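Long-range contact in Sodium/sialic acid symporter SiaT (Proteus mirabilis, PDB 5NV9), which couples the uptake of the sialic acid N-acetylneuraminic acid to the inward sodium gradient, taking in two sodium ions with each sugar: residues L59-T63 with I139-T143. Sequence-based numbering, arbitrary orientation.
Sequences LSSIT and ITYLT. With NA (sodium ion), chain B; SLB (N-acetyl-beta-neuraminic acid), chain D.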
ATOM      1  N   LEU A  59       4.099   0.307   2.051  1.00 18.77           N
ATOM      2  CA  LEU A  59       4.530  -0.659   3.070  1.00 21.87           C
ATOM      3  C   LEU A  59       3.794  -0.420   4.362  1.00 21.78           C
ATOM      4  O   LEU A  59       4.068   0.545   5.051  1.00 19.13           O
ATOM      5  CB  LEU A  59       6.024  -0.537   3.367  1.00 24.59           C
ATOM      6  CG  LEU A  59       6.666  -1.755   4.034  1.00 24.22           C
ATOM      7  CD1 LEU A  59       8.186  -1.757   3.846  1.00 25.96           C
ATOM      8  CD2 LEU A  59       6.322  -1.827   5.499  1.00 25.30           C
ATOM      9  N   SER A  60       2.949  -1.376   4.710  1.00 20.45           N
ATOM     10  CA  SER A  60       2.012  -1.256   5.827  1.00 20.67           C
ATOM     11  C   SER A  60       2.293  -2.348   6.857  1.00 21.89           C
ATOM     12  O   SER A  60       3.298  -3.065   6.779  1.00 19.83           O
ATOM     13  CB  SER A  60       0.595  -1.322   5.282  1.00 19.98           C
ATOM     14  OG  SER A  60       0.142  -2.640   5.083  1.00 18.80           O
ATOM     15  N   SER A  61       1.402  -2.508   7.815  1.00 24.53           N
ATOM     16  CA  SER A  61       1.509  -3.625   8.748  1.00 24.93           C
ATOM     17  C   SER A  61       1.372  -4.982   8.104  1.00 24.42           C
ATOM     18  O   SER A  61       1.759  -5.977   8.693  1.00 28.81           O
ATOM     19  CB  SER A  61       0.473  -3.435   9.841  1.00 30.44           C
ATOM     20  OG  SER A  61      -0.802  -3.498   9.246  1.00 33.08           O
ATOM     21  N   ILE A  62       0.841  -5.041   6.888  1.00 24.62           N
ATOM     22  CA  ILE A  62       0.806  -6.246   6.077  1.00 24.47           C
ATOM     23  C   ILE A  62       2.241  -6.757   5.799  1.00 24.14           C
ATOM     24  O   ILE A  62       2.551  -7.913   6.076  1.00 24.35           O
ATOM     25  CB  ILE A  62       0.089  -5.977   4.710  1.00 25.93           C
ATOM     26  CG1 ILE A  62      -1.400  -5.744   4.904  1.00 25.02           C
ATOM     27  CG2 ILE A  62       0.314  -7.120   3.719  1.00 29.43           C
ATOM     28  CD1 ILE A  62      -2.070  -5.186   3.688  1.00 24.49           C
ATOM     29  N   THR A  63       3.102  -5.903   5.256  1.00 21.83           N
ATOM     30  CA  THR A  63       4.490  -6.273   5.022  1.00 23.68           C
ATOM     31  C   THR A  63       5.184  -6.526   6.366  1.00 24.63           C
ATOM     32  O   THR A  63       5.923  -7.528   6.529  1.00 22.48           O
ATOM     33  CB  THR A  63       5.276  -5.162   4.242  1.00 24.73           C
ATOM     34  OG1 THR A  63       4.999  -5.231   2.839  1.00 22.73           O
ATOM     35  CG2 THR A  63       6.809  -5.238   4.479  1.00 24.83           C
ATOM     36  N   ILE A 139      -5.650  -3.121   7.332  1.00 26.96           N
ATOM     37  CA  ILE A 139      -4.378  -2.703   7.888  1.00 24.64           C
ATOM     38  C   ILE A 139      -4.586  -2.559   9.414  1.00 25.45           C
ATOM     39  O   ILE A 139      -3.746  -2.914  10.196  1.00 23.81           O
ATOM     40  CB  ILE A 139      -3.846  -1.399   7.289  1.00 22.26           C
ATOM     41  CG1 ILE A 139      -3.171  -1.680   5.943  1.00 25.62           C
ATOM     42  CG2 ILE A 139      -2.812  -0.777   8.211  1.00 22.95           C
ATOM     43  CD1 ILE A 139      -2.879  -0.425   5.139  1.00 23.37           C
ATOM     44  N   THR A 140      -5.707  -1.962   9.786  1.00 25.47           N
ATOM     45  CA  THR A 140      -6.045  -1.703  11.174  1.00 25.60           C
ATOM     46  C   THR A 140      -6.312  -3.009  11.962  1.00 26.69           C
ATOM     47  O   THR A 140      -5.813  -3.207  13.068  1.00 23.87           O
ATOM     48  CB  THR A 140      -7.220  -0.724  11.183  1.00 24.41           C
ATOM     49  OG1 THR A 140      -6.813   0.454  10.495  1.00 23.65           O
ATOM     50  CG2 THR A 140      -7.660  -0.410  12.566  1.00 27.66           C
ATOM     51  N   TYR A 141      -7.070  -3.902  11.352  1.00 28.78           N
ATOM     52  CA  TYR A 141      -7.323  -5.249  11.851  1.00 29.71           C
ATOM     53  C   TYR A 141      -6.074  -6.047  12.133  1.00 31.98           C
ATOM     54  O   TYR A 141      -5.959  -6.552  13.251  1.00 32.04           O
ATOM     55  CB  TYR A 141      -8.258  -6.001  10.883  1.00 34.07           C
ATOM     56  CG  TYR A 141      -8.567  -7.427  11.318  1.00 39.55           C
ATOM     57  CD1 TYR A 141      -9.267  -7.673  12.482  1.00 43.92           C
ATOM     58  CD2 TYR A 141      -8.165  -8.508  10.559  1.00 46.39           C
ATOM     59  CE1 TYR A 141      -9.549  -8.970  12.894  1.00 47.21           C
ATOM     60  CE2 TYR A 141      -8.448  -9.807  10.954  1.00 51.85           C
ATOM     61  CZ  TYR A 141      -9.142 -10.025  12.127  1.00 52.46           C
ATOM     62  OH  TYR A 141      -9.440 -11.306  12.535  1.00 66.76           O
ATOM     63  N   LEU A 142      -5.141  -6.156  11.162  1.00 29.12           N
ATOM     64  CA  LEU A 142      -3.892  -6.870  11.368  1.00 32.43           C
ATOM     65  C   LEU A 142      -3.036  -6.274  12.501  1.00 31.95           C
ATOM     66  O   LEU A 142      -2.465  -7.007  13.267  1.00 29.06           O
ATOM     67  CB  LEU A 142      -2.994  -6.871  10.149  1.00 32.44           C
ATOM     68  CG  LEU A 142      -3.454  -7.437   8.839  1.00 41.74           C
ATOM     69  CD1 LEU A 142      -2.214  -7.482   7.938  1.00 44.64           C
ATOM     70  CD2 LEU A 142      -4.082  -8.805   9.012  1.00 45.01           C
ATOM     71  N   THR A 143      -2.954  -4.948  12.573  1.00 27.24           N
ATOM     72  CA  THR A 143      -2.172  -4.275  13.585  1.00 27.54           C
ATOM     73  C   THR A 143      -2.711  -4.640  14.965  1.00 25.00           C
ATOM     74  O   THR A 143      -1.941  -4.938  15.883  1.00 23.73           O
ATOM     75  CB  THR A 143      -2.205  -2.736  13.334  1.00 27.55           C
ATOM     76  OG1 THR A 143      -1.874  -2.473  11.970  1.00 26.59           O
ATOM     77  CG2 THR A 143      -1.291  -1.948  14.235  1.00 28.13           C
TER
HETATM   78 NA    NA B 501       2.750   2.365   5.698  1.00 19.19          NA
HETATM   79  C1  SLB D 503       1.912  -3.647   2.124  1.00 27.24           C
HETATM   80  C2  SLB D 503       2.281  -3.904   0.688  1.00 25.15           C
HETATM   81  C3  SLB D 503       1.832  -5.295   0.306  1.00 24.67           C
HETATM   82  C4  SLB D 503       2.356  -5.727  -1.082  1.00 25.99           C
HETATM   83  C5  SLB D 503       3.880  -5.649  -0.986  1.00 26.42           C
HETATM   84  C6  SLB D 503       4.308  -4.218  -0.596  1.00 26.08           C
HETATM   85  C7  SLB D 503       5.823  -4.020  -0.445  1.00 24.20           C
HETATM   86  C8  SLB D 503       6.163  -2.608  -0.044  1.00 22.85           C
HETATM   87  C9  SLB D 503       7.672  -2.368  -0.058  1.00 24.83           C
HETATM   88  C10 SLB D 503       5.364  -7.052  -2.370  1.00 28.16           C
HETATM   89  C11 SLB D 503       6.146  -7.046  -3.658  1.00 31.60           C
HETATM   90  N5  SLB D 503       4.510  -6.024  -2.260  1.00 27.84           N
HETATM   91  O1A SLB D 503       2.787  -3.895   3.024  1.00 24.48           O
HETATM   92  O1B SLB D 503       0.716  -3.240   2.380  1.00 29.61           O
HETATM   93  O2  SLB D 503       1.672  -2.919  -0.195  1.00 24.77           O
HETATM   94  O4  SLB D 503       1.950  -7.102  -1.401  1.00 24.67           O
HETATM   95  O6  SLB D 503       3.721  -3.853   0.650  1.00 27.94           O
HETATM   96  O7  SLB D 503       6.349  -4.870   0.579  1.00 23.82           O
HETATM   97  O8  SLB D 503       5.521  -1.687  -0.918  1.00 25.09           O
HETATM   98  O9  SLB D 503       8.231  -2.468  -1.392  1.00 27.58           O
HETATM   99  O10 SLB D 503       5.543  -7.896  -1.476  1.00 26.82           O
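Ser-61 reaches across to the neighbouring helix: its OG donates to Ile-139 O at 3.1 Å, in the carbonyl plane and on a lone pair. The same oxygen is gripped from within its own helix by Thr-143, whose OG1 donates to it at 2.6 Å, tilted 25° from that plane, and whose backbone N also bonds to it. A chi1 of 64° swings the Ser-61 hydroxyl in between its own N and carbonyl carbon and out to this partner.

Packing lies on the bond's ligand side. Leu-142 lays CD1 against CG1 of Ile-62 (3.6 Å), the two side chains crossing at a slant, while Ile-139 brings CG1 and CD1 up to CB and OG of Ser-60.

Ser-60 caps helix 61-73, OG accepting from Ile-62 N at 3.1 Å, and that hydroxyl donates to O1B of the sialic acid at 2.8 Å. Ser-60 N points almost straight at carboxylate O1A (3.0 Å, 174°), and Arg-135 also bonds to the sugar. Leu-59 O binds sodium at 2.3 Å, with Ala-56, Ala-339, Ser-342 and Ser-343 completing the site. This is the unwound helix break of the LeuT fold, where Ser-60 holds substrate and Leu-59 the Na2 ion.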